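Local atomic coordinates of tryptophanyl-tRNA synthetase (Cryptosporidium parvum Iowa II, PDB entry 3HV0), a protein that probably catalyses the ATP-dependent attachment of L-tryptophan to its cognate tRNA, releasing AMP and diphosphate. Residues A[224-227]-A[233-236]; A[76-81]-A[199-204]. One frame throughout, in Å; residues are numbered along the deposited sequence.

Interaction 1 of 2, residues A[224-227]-A[233-236]; sequences VPHA and YFRM. With TRP (tryptophan), chain C.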
loop_
_atom_site.group_PDB
_atom_site.type_symbol
_atom_site.label_atom_id
_atom_site.label_comp_id
_atom_site.label_asym_id
_atom_site.label_seq_id
_atom_site.Cartn_x
_atom_site.Cartn_y
_atom_site.Cartn_z
ATOM N N VAL A 224 -18.274 -0.481 13.779
ATOM C CA VAL A 224 -16.910 -0.853 14.164
ATOM C C VAL A 224 -16.758 -0.878 15.677
ATOM O O VAL A 224 -16.637 0.183 16.313
ATOM C CB VAL A 224 -15.936 0.148 13.594
ATOM C CG1 VAL A 224 -14.437 -0.281 13.889
ATOM C CG2 VAL A 224 -16.217 0.347 12.105
ATOM N N PRO A 225 -16.797 -2.087 16.271
ATOM C CA PRO A 225 -16.409 -2.322 17.673
ATOM C C PRO A 225 -14.911 -2.199 17.875
ATOM O O PRO A 225 -14.140 -2.805 17.142
ATOM C CB PRO A 225 -16.835 -3.767 17.914
ATOM C CG PRO A 225 -17.953 -3.995 16.975
ATOM C CD PRO A 225 -17.578 -3.218 15.739
ATOM N N HIS A 226 -14.488 -1.429 18.861
ATOM C CA HIS A 226 -13.046 -1.325 19.128
ATOM C C HIS A 226 -12.712 -0.842 20.540
ATOM O O HIS A 226 -13.516 -0.193 21.203
ATOM C CB HIS A 226 -12.357 -0.453 18.058
ATOM C CG HIS A 226 -12.854 0.960 17.990
ATOM N ND1 HIS A 226 -12.380 1.959 18.816
ATOM C CD2 HIS A 226 -13.723 1.562 17.138
ATOM C CE1 HIS A 226 -12.969 3.103 18.505
ATOM N NE2 HIS A 226 -13.782 2.892 17.487
ATOM N N ALA A 227 -11.527 -1.186 21.014
ATOM C CA ALA A 227 -11.012 -0.583 22.236
ATOM C C ALA A 227 -10.925 0.912 21.975
ATOM O O ALA A 227 -10.664 1.334 20.846
ATOM C CB ALA A 227 -9.653 -1.151 22.585
ATOM N N TYR A 233 -8.128 6.243 14.247
ATOM C CA TYR A 233 -8.280 5.772 12.863
ATOM C C TYR A 233 -9.673 6.060 12.332
ATOM O O TYR A 233 -9.823 6.392 11.175
ATOM C CB TYR A 233 -8.028 4.259 12.737
ATOM C CG TYR A 233 -6.637 3.817 13.160
ATOM C CD1 TYR A 233 -6.396 3.333 14.443
ATOM C CD2 TYR A 233 -5.567 3.874 12.266
ATOM C CE1 TYR A 233 -5.139 2.929 14.835
ATOM C CE2 TYR A 233 -4.290 3.496 12.655
ATOM C CZ TYR A 233 -4.081 3.015 13.940
ATOM O OH TYR A 233 -2.824 2.605 14.326
ATOM N N PHE A 234 -10.686 5.927 13.179
ATOM C CA PHE A 234 -12.075 6.035 12.743
ATOM C C PHE A 234 -12.637 7.451 12.950
ATOM O O PHE A 234 -13.698 7.799 12.421
ATOM C CB PHE A 234 -12.917 4.951 13.433
ATOM C CG PHE A 234 -12.357 3.564 13.238
ATOM C CD1 PHE A 234 -12.255 3.034 11.962
ATOM C CD2 PHE A 234 -11.869 2.813 14.309
ATOM C CE1 PHE A 234 -11.706 1.776 11.752
ATOM C CE2 PHE A 234 -11.351 1.565 14.115
ATOM C CZ PHE A 234 -11.259 1.043 12.834
ATOM N N ARG A 235 -11.925 8.273 13.711
ATOM C CA ARG A 235 -12.171 9.708 13.695
ATOM C C ARG A 235 -11.775 10.206 12.310
ATOM O O ARG A 235 -12.523 10.911 11.660
ATOM C CB ARG A 235 -11.334 10.405 14.770
ATOM C CG ARG A 235 -12.016 11.573 15.446
ATOM C CD ARG A 235 -11.250 11.990 16.691
ATOM N NE ARG A 235 -10.121 12.871 16.349
ATOM C CZ ARG A 235 -8.892 12.809 16.880
ATOM N NH1 ARG A 235 -8.572 11.881 17.794
ATOM N NH2 ARG A 235 -7.972 13.692 16.477
ATOM N N MET A 236 -10.583 9.812 11.865
ATOM C CA MET A 236 -10.040 10.231 10.569
ATOM C C MET A 236 -10.933 9.795 9.389
ATOM O O MET A 236 -11.317 10.600 8.556
ATOM C CB MET A 236 -8.634 9.646 10.404
ATOM C CG MET A 236 -7.998 9.874 9.042
ATOM S SD MET A 236 -6.767 8.613 8.710
ATOM C CE MET A 236 -7.806 7.131 8.694
HETATM N N TRP C . -4.421 -2.041 14.881
HETATM C CA TRP C . -5.371 -2.756 15.783
HETATM C C TRP C . -4.632 -3.275 17.007
HETATM O O TRP C . -3.395 -3.416 16.977
HETATM C CB TRP C . -6.106 -3.906 15.065
HETATM C CG TRP C . -7.317 -3.460 14.280
HETATM C CD1 TRP C . -7.419 -3.340 12.915
HETATM C CD2 TRP C . -8.603 -3.094 14.802
HETATM N NE1 TRP C . -8.676 -2.926 12.568
HETATM C CE2 TRP C . -9.419 -2.753 13.705
HETATM C CE3 TRP C . -9.142 -3.021 16.084
HETATM C CZ2 TRP C . -10.743 -2.346 13.854
HETATM C CZ3 TRP C . -10.455 -2.613 16.229
HETATM C CH2 TRP C . -11.239 -2.269 15.115
HETATM O OXT TRP C . -5.280 -3.540 18.037
#

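Interaction 2 of 2, residues A[76-81]-A[199-204]; sequences YLYTGR and AVQAAP. With TRP (tryptophan), chain C.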
loop_
_atom_site.group_PDB
_atom_site.type_symbol
_atom_site.label_atom_id
_atom_site.label_comp_id
_atom_site.label_asym_id
_atom_site.label_seq_id
_atom_site.Cartn_x
_atom_site.Cartn_y
_atom_site.Cartn_z
ATOM N N TYR A 76 -23.006 -4.061 8.267
ATOM C CA TYR A 76 -21.932 -5.010 8.607
ATOM C C TYR A 76 -21.045 -4.557 9.742
ATOM O O TYR A 76 -20.979 -3.368 10.056
ATOM C CB TYR A 76 -21.079 -5.373 7.383
ATOM C CG TYR A 76 -20.057 -4.360 6.891
ATOM C CD1 TYR A 76 -20.443 -3.302 6.085
ATOM C CD2 TYR A 76 -18.696 -4.520 7.145
ATOM C CE1 TYR A 76 -19.526 -2.396 5.580
ATOM C CE2 TYR A 76 -17.758 -3.605 6.652
ATOM C CZ TYR A 76 -18.177 -2.548 5.850
ATOM O OH TYR A 76 -17.274 -1.619 5.328
ATOM N N LEU A 77 -20.379 -5.536 10.357
ATOM C CA LEU A 77 -19.466 -5.283 11.466
ATOM C C LEU A 77 -18.037 -5.320 10.946
ATOM O O LEU A 77 -17.745 -6.037 10.039
ATOM C CB LEU A 77 -19.665 -6.321 12.572
ATOM C CG LEU A 77 -21.076 -6.418 13.179
ATOM C CD1 LEU A 77 -21.419 -7.802 13.722
ATOM C CD2 LEU A 77 -21.267 -5.357 14.256
ATOM N N TYR A 78 -17.161 -4.516 11.515
ATOM C CA TYR A 78 -15.732 -4.576 11.215
ATOM C C TYR A 78 -14.950 -4.416 12.516
ATOM O O TYR A 78 -15.102 -3.434 13.249
ATOM C CB TYR A 78 -15.338 -3.501 10.205
ATOM C CG TYR A 78 -13.865 -3.099 10.146
ATOM C CD1 TYR A 78 -12.851 -4.039 10.161
ATOM C CD2 TYR A 78 -13.509 -1.770 10.008
ATOM C CE1 TYR A 78 -11.528 -3.659 10.074
ATOM C CE2 TYR A 78 -12.185 -1.380 9.923
ATOM C CZ TYR A 78 -11.193 -2.328 9.955
ATOM O OH TYR A 78 -9.859 -1.915 9.886
ATOM N N THR A 79 -14.141 -5.419 12.816
ATOM C CA THR A 79 -13.235 -5.342 13.937
ATOM C C THR A 79 -11.882 -5.895 13.513
ATOM O O THR A 79 -11.757 -6.376 12.418
ATOM C CB THR A 79 -13.803 -6.045 15.145
ATOM O OG1 THR A 79 -13.242 -5.447 16.310
ATOM C CG2 THR A 79 -13.482 -7.510 15.142
ATOM N N GLY A 80 -10.880 -5.793 14.367
ATOM C CA GLY A 80 -9.515 -6.217 13.983
ATOM C C GLY A 80 -8.611 -6.610 15.120
ATOM O O GLY A 80 -9.007 -6.559 16.275
ATOM N N ARG A 81 -7.389 -7.022 14.757
ATOM C CA ARG A 81 -6.404 -7.550 15.680
ATOM C C ARG A 81 -4.972 -7.350 15.102
ATOM O O ARG A 81 -4.718 -7.592 13.942
ATOM C CB ARG A 81 -6.751 -9.012 15.952
ATOM C CG ARG A 81 -5.615 -9.924 16.364
ATOM C CD ARG A 81 -5.006 -9.574 17.723
ATOM N NE ARG A 81 -3.879 -10.441 18.042
ATOM C CZ ARG A 81 -3.060 -10.268 19.068
ATOM N NH1 ARG A 81 -3.229 -9.255 19.897
ATOM N NH2 ARG A 81 -2.054 -11.114 19.260
ATOM N N ALA A 199 -4.576 4.559 6.665
ATOM C CA ALA A 199 -5.519 4.319 5.559
ATOM C C ALA A 199 -5.831 2.828 5.403
ATOM O O ALA A 199 -6.957 2.449 5.093
ATOM C CB ALA A 199 -5.000 4.868 4.269
ATOM N N VAL A 200 -4.829 1.983 5.637
ATOM C CA VAL A 200 -5.027 0.523 5.575
ATOM C C VAL A 200 -6.044 0.047 6.597
ATOM O O VAL A 200 -6.872 -0.807 6.293
ATOM C CB VAL A 200 -3.709 -0.245 5.750
ATOM C CG1 VAL A 200 -3.921 -1.748 5.619
ATOM C CG2 VAL A 200 -2.707 0.218 4.724
ATOM N N GLN A 201 -6.011 0.625 7.793
ATOM C CA GLN A 201 -6.984 0.264 8.822
ATOM C C GLN A 201 -8.326 0.910 8.621
ATOM O O GLN A 201 -9.334 0.368 9.040
ATOM C CB GLN A 201 -6.494 0.660 10.193
ATOM C CG GLN A 201 -7.436 0.224 11.285
ATOM C CD GLN A 201 -6.772 -0.080 12.568
ATOM O OE1 GLN A 201 -7.366 0.092 13.611
ATOM N NE2 GLN A 201 -5.541 -0.523 12.518
ATOM N N ALA A 202 -8.330 2.104 8.043
ATOM C CA ALA A 202 -9.568 2.806 7.730
ATOM C C ALA A 202 -10.391 2.067 6.671
ATOM O O ALA A 202 -11.588 1.907 6.828
ATOM C CB ALA A 202 -9.266 4.203 7.277
ATOM N N ALA A 203 -9.723 1.582 5.630
ATOM C CA ALA A 203 -10.363 1.125 4.398
ATOM C C ALA A 203 -11.486 0.070 4.544
ATOM O O ALA A 203 -12.441 0.077 3.762
ATOM C CB ALA A 203 -9.301 0.653 3.382
ATOM N N PRO A 204 -11.358 -0.856 5.505
ATOM C CA PRO A 204 -12.444 -1.822 5.647
ATOM C C PRO A 204 -13.719 -1.247 6.261
ATOM O O PRO A 204 -14.774 -1.909 6.196
ATOM C CB PRO A 204 -11.849 -2.912 6.549
ATOM C CG PRO A 204 -10.355 -2.742 6.445
ATOM C CD PRO A 204 -10.148 -1.276 6.242
HETATM N N TRP C . -4.421 -2.041 14.881
HETATM C CA TRP C . -5.371 -2.756 15.783
HETATM C C TRP C . -4.632 -3.275 17.007
HETATM O O TRP C . -3.395 -3.416 16.977
HETATM C CB TRP C . -6.106 -3.906 15.065
HETATM C CG TRP C . -7.317 -3.460 14.280
HETATM C CD1 TRP C . -7.419 -3.340 12.915
HETATM C CD2 TRP C . -8.603 -3.094 14.802
HETATM N NE1 TRP C . -8.676 -2.926 12.568
HETATM C CE2 TRP C . -9.419 -2.753 13.705
HETATM C CE3 TRP C . -9.142 -3.021 16.084
HETATM C CZ2 TRP C . -10.743 -2.346 13.854
HETATM C CZ3 TRP C . -10.455 -2.613 16.229
HETATM C CH2 TRP C . -11.239 -2.269 15.115
HETATM O OXT TRP C . -5.280 -3.540 18.037
#

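Interaction 1 of 2, residues A[224-227]-A[233-236]
Val224 meets Phe234 through a CH-pi contact: its CG1 lies 3.8 Å from the centroid of the Phe234 ring, 21° off the ring normal. That methyl is the branch anti to the backbone N (chi1 -175°), which carries it over one face of the phenyl group, while CB of Tyr233 covers the opposite face. The CB of Pro225 points away from the helix, and the residue meets the ligand with its carbonyl instead, Pro225 O being 3.6 Å from CH2 of the bound tryptophan. The CB of His226 is directed toward the helix. His226 CD2 comes 3.6 Å from Phe234 CD2, which sits over the imidazole face, but the planes are inclined by 35°, so the pair is oblique. The imidazole is held by a nearly straight bond from His226 ND1 to Ala227 O, 2.7 Å long and lying in the ring plane. His226 CB also packs 3.4 Å from CZ3 of the tryptophan. From the helix side, the Phe234 ring edge approaches the same indole, CZ to CZ2 at 3.6 Å. The contact joins the first strand and the helix of the beta-alpha-beta unit 222-227, 231-240, 250-254, and both line the tryptophan pocket of this class I synthetase.

Interaction 2 of 2, residues A[76-81]-A[199-204]
A buried strand-to-helix contact, carried by Tyr76 and Tyr78 against Gln201 and Pro204, joins strand 76-81 inside the sheet to residues 199-204, the last part of helix 192-202 and the 3-10 turn that follows, burying 217 Å² in all. The evidence is two phenol hydrogen bonds and one ring contact. Tyr76 OH donates to Pro204 O at 2.7 Å; the acceptor lies in the plane of the phenol ring, whereas the donor is tilted 33° from the carbonyl plane. Two residues on, Tyr78 CG is anti to the backbone N, extending the ring across to the helix, where Tyr78 OH is hydrogen-bonded to Gln201 O, modelled at 2.5 Å, a length too short to be taken literally at this resolution. Pro204 CB sits over the centre of the Tyr78 ring, 3.6 Å from its centroid and 14° off the normal.

The opposite face of that ring takes the bound tryptophan, whose CZ2 stands 3.9 Å above the plane, offset toward the rim. Tryptophan NE1 donates to Tyr78 OH at 3.1 Å with an N-H...O angle of 163°. The phenol oxygen therefore takes the indole N-H and also meets Gln201 O and Gln113 OE1. Farther along the strand the indole lies against Gly80, whose CA is 3.4 Å from indole CD2; a CB there would clash with tryptophan NE1. Gln201 CG packs 3.6 Å from tryptophan NE1.

Gln113, on the adjacent parallel strand 110-114, is hydrogen-bonded to Tyr78 OH and to Val200 O, bracing strand and helix together. On the other flank Tyr76 and Tyr78 touch Cys222 of strand 222-227, while helix 192-202 packs against helices 157-174 and 231-240, and Val200 reaches Tyr165 of the second subunit.

In the fold
Residues 76-81 and 199-204 both precede 224-236, so interaction 2 is complete before the first residue of interaction 1, yet their centres lie only about 8 Å apart. Strands 76-81 and 222-227 are parallel neighbours in one mixed sheet, and Thr79 OG1 lies 2.9 Å from Pro225 O, a probable hydrogen bond between them. Helices 192-202 and 231-240 also touch, through Gln201 against Tyr233 and Phe234. Both contacts reach the same tryptophan, which Glu118 also binds. Together they line the amino-acid site of the Rossmann-type catalytic domain typical of class I synthetases, held in this C-terminal piece of the full-length enzyme, with neighbouring strands and two packed helices supplying much of the pocket wall.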